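Local coordinates for protein cytosol aminopeptidase (PDB 3IJ3) that is probably a manganese-dependent metalloaminopeptidase of the M17 family, removing amino acids from the N-termini of peptides, at residues R310-G315 with I326-T331; A322-E327 with V414-N419. All coordinates share one frame; numbering follows the deposited sequence.

Contact 1: R310-G315 with I326-T331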
loop_
_atom_site.group_PDB
_atom_site.type_symbol
_atom_site.label_atom_id
_atom_site.label_comp_id
_atom_site.label_asym_id
_atom_site.label_seq_id
_atom_site.Cartn_x
_atom_site.Cartn_y
_atom_site.Cartn_z
ATOM N N ARG A 310 13.498 22.678 8.455
ATOM C CA ARG A 310 12.874 23.274 9.660
ATOM C C ARG A 310 11.486 22.732 10.033
ATOM O O ARG A 310 10.863 23.217 11.001
ATOM C CB ARG A 310 12.770 24.791 9.486
ATOM C CG ARG A 310 14.104 25.483 9.313
ATOM C CD ARG A 310 13.948 27.001 9.131
ATOM N NE ARG A 310 13.047 27.381 8.023
ATOM C CZ ARG A 310 13.413 27.609 6.755
ATOM N NH1 ARG A 310 14.681 27.507 6.362
ATOM N NH2 ARG A 310 12.492 27.952 5.865
ATOM N N SER A 311 11.012 21.696 9.327
ATOM C CA SER A 311 9.687 21.152 9.605
ATOM C C SER A 311 9.424 20.732 11.064
ATOM O O SER A 311 10.256 20.021 11.682
ATOM C CB SER A 311 9.435 19.917 8.724
ATOM O OG SER A 311 9.261 20.282 7.354
ATOM N N TYR A 312 8.273 21.153 11.586
ATOM C CA TYR A 312 7.817 20.708 12.908
ATOM C C TYR A 312 7.551 19.184 12.773
ATOM O O TYR A 312 7.224 18.670 11.688
ATOM C CB TYR A 312 6.662 21.564 13.432
ATOM C CG TYR A 312 5.257 21.273 12.962
ATOM C CD1 TYR A 312 4.213 21.280 13.862
ATOM C CD2 TYR A 312 4.941 21.019 11.617
ATOM C CE1 TYR A 312 2.907 21.040 13.477
ATOM C CE2 TYR A 312 3.624 20.765 11.220
ATOM C CZ TYR A 312 2.604 20.785 12.154
ATOM O OH TYR A 312 1.288 20.536 11.824
ATOM N N ARG A 313 7.722 18.463 13.869
ATOM C CA ARG A 313 7.755 17.026 13.818
ATOM C C ARG A 313 6.736 16.298 14.666
ATOM O O ARG A 313 6.251 16.829 15.664
ATOM C CB ARG A 313 9.110 16.574 14.395
ATOM C CG ARG A 313 10.331 17.337 13.899
ATOM C CD ARG A 313 11.519 17.152 14.866
ATOM N NE ARG A 313 12.672 17.989 14.533
ATOM C CZ ARG A 313 12.801 19.275 14.887
ATOM N NH1 ARG A 313 11.863 19.900 15.617
ATOM N NH2 ARG A 313 13.874 19.948 14.516
ATOM N N PRO A 314 6.462 15.039 14.298
ATOM C CA PRO A 314 5.631 14.190 15.160
ATOM C C PRO A 314 6.298 14.112 16.506
ATOM O O PRO A 314 7.513 13.917 16.581
ATOM C CB PRO A 314 5.665 12.837 14.460
ATOM C CG PRO A 314 5.866 13.182 12.985
ATOM C CD PRO A 314 6.709 14.454 12.969
ATOM N N GLY A 315 5.527 14.301 17.572
ATOM C CA GLY A 315 6.073 14.261 18.910
ATOM C C GLY A 315 6.466 15.637 19.424
ATOM O O GLY A 315 6.646 15.815 20.631
ATOM N N ILE A 326 0.235 21.604 22.854
ATOM C CA ILE A 326 -0.296 20.641 21.895
ATOM C C ILE A 326 0.807 19.685 21.457
ATOM O O ILE A 326 1.855 20.124 20.980
ATOM C CB ILE A 326 -0.755 21.331 20.617
ATOM C CG1 ILE A 326 -1.767 22.434 20.923
ATOM C CG2 ILE A 326 -1.351 20.324 19.670
ATOM C CD1 ILE A 326 -1.910 23.347 19.723
ATOM N N GLU A 327 0.580 18.400 21.645
ATOM C CA GLU A 327 1.498 17.392 21.169
ATOM C C GLU A 327 1.088 17.086 19.735
ATOM O O GLU A 327 -0.059 16.672 19.474
ATOM C CB GLU A 327 1.447 16.127 22.008
ATOM C CG GLU A 327 2.467 15.070 21.491
ATOM C CD GLU A 327 2.461 13.769 22.265
ATOM O OE1 GLU A 327 1.452 13.467 22.955
ATOM O OE2 GLU A 327 3.488 13.032 22.171
ATOM N N ILE A 328 2.019 17.231 18.810
ATOM C CA ILE A 328 1.740 16.965 17.408
ATOM C C ILE A 328 1.832 15.471 17.124
ATOM O O ILE A 328 2.915 14.851 17.198
ATOM C CB ILE A 328 2.717 17.712 16.473
ATOM C CG1 ILE A 328 2.682 19.225 16.749
ATOM C CG2 ILE A 328 2.397 17.391 14.969
ATOM C CD1 ILE A 328 1.256 19.859 16.649
ATOM N N THR A 329 0.688 14.881 16.822
ATOM C CA THR A 329 0.599 13.462 16.480
ATOM C C THR A 329 0.370 13.254 14.980
ATOM O O THR A 329 0.394 12.127 14.514
ATOM C CB THR A 329 -0.486 12.737 17.303
ATOM O OG1 THR A 329 -1.709 13.442 17.223
ATOM C CG2 THR A 329 -0.071 12.670 18.777
ATOM N N ASN A 330 0.140 14.338 14.252
ATOM C CA ASN A 330 -0.045 14.290 12.789
ATOM C C ASN A 330 0.300 15.666 12.278
ATOM O O ASN A 330 -0.431 16.627 12.547
ATOM C CB ASN A 330 -1.483 13.918 12.442
ATOM C CG ASN A 330 -1.739 13.842 10.945
ATOM O OD1 ASN A 330 -0.838 14.056 10.116
ATOM N ND2 ASN A 330 -2.988 13.524 10.587
ATOM N N THR A 331 1.398 15.798 11.529
ATOM C CA THR A 331 1.776 17.130 11.036
ATOM C C THR A 331 0.801 17.647 9.962
ATOM O O THR A 331 0.789 18.834 9.651
ATOM C CB THR A 331 3.205 17.143 10.432
ATOM O OG1 THR A 331 3.244 16.281 9.294
ATOM C CG2 THR A 331 4.243 16.714 11.450
HETATM O O HOH W 1 5.940 14.141 22.589
#
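Tyr312 and Gly315 supply the two direct hydrogen bonds of this contact, and both end on backbone carbonyls of the 326-331 segment. The phenol OH of Tyr312 donates to Thr331 O over 2.8 Å, approaching well off the line of the carbonyl bond and tilted 32° from its plane. Gly315 N lies 2.7 Å from Ile328 O and meets it more nearly head-on, at a C=O...N angle of 162°. The same oxygen receives a CA-H...O contact from Pro314, whose CA lies 3.5 Å from Ile328 O. A water adds an indirect link by donating to both Gly315 O and Glu327 OE2; the other carboxylate oxygen, OE1, pairs with Ser412.

In the fold, a loop that follows strand 295-305 is laid against the chain leaving strand 325-327, within the catalytic domain. That chain runs on to Glu334, a ligand of the lithium ion in this crystal and a residue touched by the side chain of Tyr312.

Apolar packing centres on the tyrosine ring. With chi1 at 82°, CG sits between the backbone N and the carbonyl carbon, and the ring reaches between Ile328 and Thr331. The side chains of Tyr312 and Ile328 cross at about a right angle, with CG1 of Ile328 3.7 Å from CE1 of Tyr312. Thr331 CG2 stands over one face, offset toward the rim, and also meets Pro314 CD at 3.7 Å, while Thr331 OG1 bonds to Gly257 O. The guanidinium group of Arg313 forms salt bridges with Glu182 and Glu304 of the second subunit.

Contact 2: A322-E327 with V414-N419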
loop_
_atom_site.group_PDB
_atom_site.type_symbol
_atom_site.label_atom_id
_atom_site.label_comp_id
_atom_site.label_asym_id
_atom_site.label_seq_id
_atom_site.Cartn_x
_atom_site.Cartn_y
_atom_site.Cartn_z
ATOM N N ALA A 322 -3.082 30.593 23.792
ATOM C CA ALA A 322 -3.951 30.309 24.935
ATOM C C ALA A 322 -3.198 29.714 26.136
ATOM O O ALA A 322 -3.794 29.497 27.196
ATOM C CB ALA A 322 -5.037 29.336 24.503
ATOM N N ARG A 323 -1.906 29.459 25.942
ATOM C CA ARG A 323 -1.017 28.869 26.950
ATOM C C ARG A 323 -1.339 27.386 27.241
ATOM O O ARG A 323 -1.118 26.905 28.366
ATOM C CB ARG A 323 -0.966 29.709 28.232
ATOM C CG ARG A 323 -0.466 31.158 28.049
ATOM C CD ARG A 323 -0.752 31.979 29.327
ATOM N NE ARG A 323 -0.367 33.392 29.257
ATOM C CZ ARG A 323 0.686 33.923 29.881
ATOM N NH1 ARG A 323 0.946 35.218 29.762
ATOM N NH2 ARG A 323 1.472 33.168 30.642
ATOM N N LYS A 324 -1.904 26.697 26.242
ATOM C CA LYS A 324 -2.138 25.256 26.307
ATOM C C LYS A 324 -1.001 24.647 25.496
ATOM O O LYS A 324 -0.447 25.309 24.612
ATOM C CB LYS A 324 -3.474 24.860 25.720
ATOM C CG LYS A 324 -4.642 25.391 26.493
ATOM C CD LYS A 324 -5.985 24.892 25.945
ATOM C CE LYS A 324 -7.153 25.454 26.755
ATOM N NZ LYS A 324 -7.142 24.983 28.151
ATOM N N THR A 325 -0.622 23.418 25.792
ATOM C CA THR A 325 0.436 22.750 25.007
ATOM C C THR A 325 -0.224 21.699 24.102
ATOM O O THR A 325 -1.120 20.992 24.541
ATOM C CB THR A 325 1.513 22.121 25.886
ATOM O OG1 THR A 325 0.917 21.289 26.882
ATOM C CG2 THR A 325 2.347 23.241 26.549
ATOM N N ILE A 326 0.235 21.604 22.854
ATOM C CA ILE A 326 -0.296 20.641 21.895
ATOM C C ILE A 326 0.807 19.685 21.457
ATOM O O ILE A 326 1.855 20.124 20.980
ATOM C CB ILE A 326 -0.755 21.331 20.617
ATOM C CG1 ILE A 326 -1.767 22.434 20.923
ATOM C CG2 ILE A 326 -1.351 20.324 19.670
ATOM C CD1 ILE A 326 -1.910 23.347 19.723
ATOM N N GLU A 327 0.580 18.400 21.645
ATOM C CA GLU A 327 1.498 17.392 21.169
ATOM C C GLU A 327 1.088 17.086 19.735
ATOM O O GLU A 327 -0.059 16.672 19.474
ATOM C CB GLU A 327 1.447 16.127 22.008
ATOM C CG GLU A 327 2.467 15.070 21.491
ATOM C CD GLU A 327 2.461 13.769 22.265
ATOM O OE1 GLU A 327 1.452 13.467 22.955
ATOM O OE2 GLU A 327 3.488 13.032 22.171
ATOM N N VAL A 414 1.924 13.658 27.321
ATOM C CA VAL A 414 2.961 14.661 27.457
ATOM C C VAL A 414 2.434 16.100 27.574
ATOM O O VAL A 414 2.838 16.840 28.439
ATOM C CB VAL A 414 3.919 14.565 26.234
ATOM C CG1 VAL A 414 5.010 15.639 26.277
ATOM C CG2 VAL A 414 4.576 13.201 26.199
ATOM N N ALA A 415 1.533 16.466 26.695
ATOM C CA ALA A 415 1.000 17.824 26.618
ATOM C C ALA A 415 -0.433 17.896 27.094
ATOM O O ALA A 415 -1.020 16.883 27.486
ATOM C CB ALA A 415 1.076 18.319 25.145
ATOM N N ASP A 416 -1.033 19.088 27.021
ATOM C CA ASP A 416 -2.454 19.238 27.396
ATOM C C ASP A 416 -3.398 18.428 26.488
ATOM O O ASP A 416 -4.430 17.887 26.955
ATOM C CB ASP A 416 -2.865 20.708 27.419
ATOM C CG ASP A 416 -2.176 21.482 28.512
ATOM O OD1 ASP A 416 -2.069 20.936 29.656
ATOM O OD2 ASP A 416 -1.753 22.646 28.239
ATOM N N LEU A 417 -3.056 18.348 25.203
ATOM C CA LEU A 417 -3.820 17.544 24.254
ATOM C C LEU A 417 -3.005 17.297 22.996
ATOM O O LEU A 417 -1.985 17.908 22.792
ATOM C CB LEU A 417 -5.136 18.194 23.857
ATOM C CG LEU A 417 -5.107 19.449 23.013
ATOM C CD1 LEU A 417 -6.560 19.774 22.494
ATOM C CD2 LEU A 417 -4.505 20.635 23.788
ATOM N N THR A 418 -3.456 16.355 22.198
ATOM C CA THR A 418 -2.833 16.085 20.910
ATOM C C THR A 418 -3.625 16.820 19.861
ATOM O O THR A 418 -4.722 17.307 20.138
ATOM C CB THR A 418 -2.846 14.594 20.550
ATOM O OG1 THR A 418 -4.205 14.142 20.425
ATOM C CG2 THR A 418 -2.112 13.744 21.595
ATOM N N ASN A 419 -3.073 16.919 18.645
ATOM C CA ASN A 419 -3.834 17.551 17.579
ATOM C C ASN A 419 -4.612 16.563 16.726
ATOM O O ASN A 419 -5.412 16.991 15.929
ATOM C CB ASN A 419 -2.981 18.435 16.668
ATOM C CG ASN A 419 -2.041 17.672 15.809
ATOM O OD1 ASN A 419 -1.499 16.645 16.213
ATOM N ND2 ASN A 419 -1.774 18.213 14.585
HETATM O O HOH W 2 -0.548 24.425 29.735
#
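Thr325 and Asp416 exchange hydrogen bonds at the start of this parallel strand pair. Thr325 N donates to Asp416 OD2 over 2.8 Å, meeting the carboxylate on its anti side and 29° out of its plane. In return Asp416 N donates to Thr325 OG1 at 2.9 Å. The threonine's chi1 of 51° sets OG1 between its backbone N and carbonyl carbon, facing the 414-419 segment; the hydroxyl also bonds to Tyr143 O of the second subunit. A water donates to Asp416 OD2 and Arg323 O, giving the carboxylate oxygen a second donor.

Backbone bonds continue the pairing of strands 325-327 and 417-418, the latter an outermost strand, within the chain, of a small three-stranded sheet. Leu417 N makes a weak bond to Thr325 O, whereas Glu327 N donates to Leu417 O at 2.9 Å. Asn419 N then donates to Glu327 O over 3.1 Å. Leu417 thus offers both its N and its O to residues flanking Ile326, as parallel pairing requires.

Packing differs on the two faces. On one, Ile326 CG2 touches Asn419 CB at 3.9 Å, and Ile326, Leu417 and Asn419 all rest on Phe434 of helix 427-436. On the other, Glu327 and Thr418 point the same way side by side, and Ala415 CB fits 3.8 Å from Glu327 CB. The extended glutamate lays OE1 against the CG2 methyl of Thr418.

With a backbone N-H and a water O-H both directed at OD2, the Asp416 carboxylate is probably stabilised in its charged form, with Lys324 NZ 5.9 Å from Asp416 OD2 adding a favourable field.

Contacts 1 and 2 share Ile326 and Glu327 and extend in opposite directions along the chain from strand 325-327. Contact 2 pairs that strand within a small sheet through successive backbone bonds and, though mostly buried, has an exposed end at Arg323 and Asp416. Contact 1 has no exposed residue among those that touch; it depends on a buried aromatic ring, about 8 Å from the lithium ion, and two bonds to loop carbonyls. Asn419 joins them: its OD1 lies 2.9 Å from Thr329 N and its ND2 2.9 Å from Asn330 O, both probable hydrogen bonds. Each contact also meets the second subunit, contact 1 through charged groups and contact 2 through a neutral hydrogen bond.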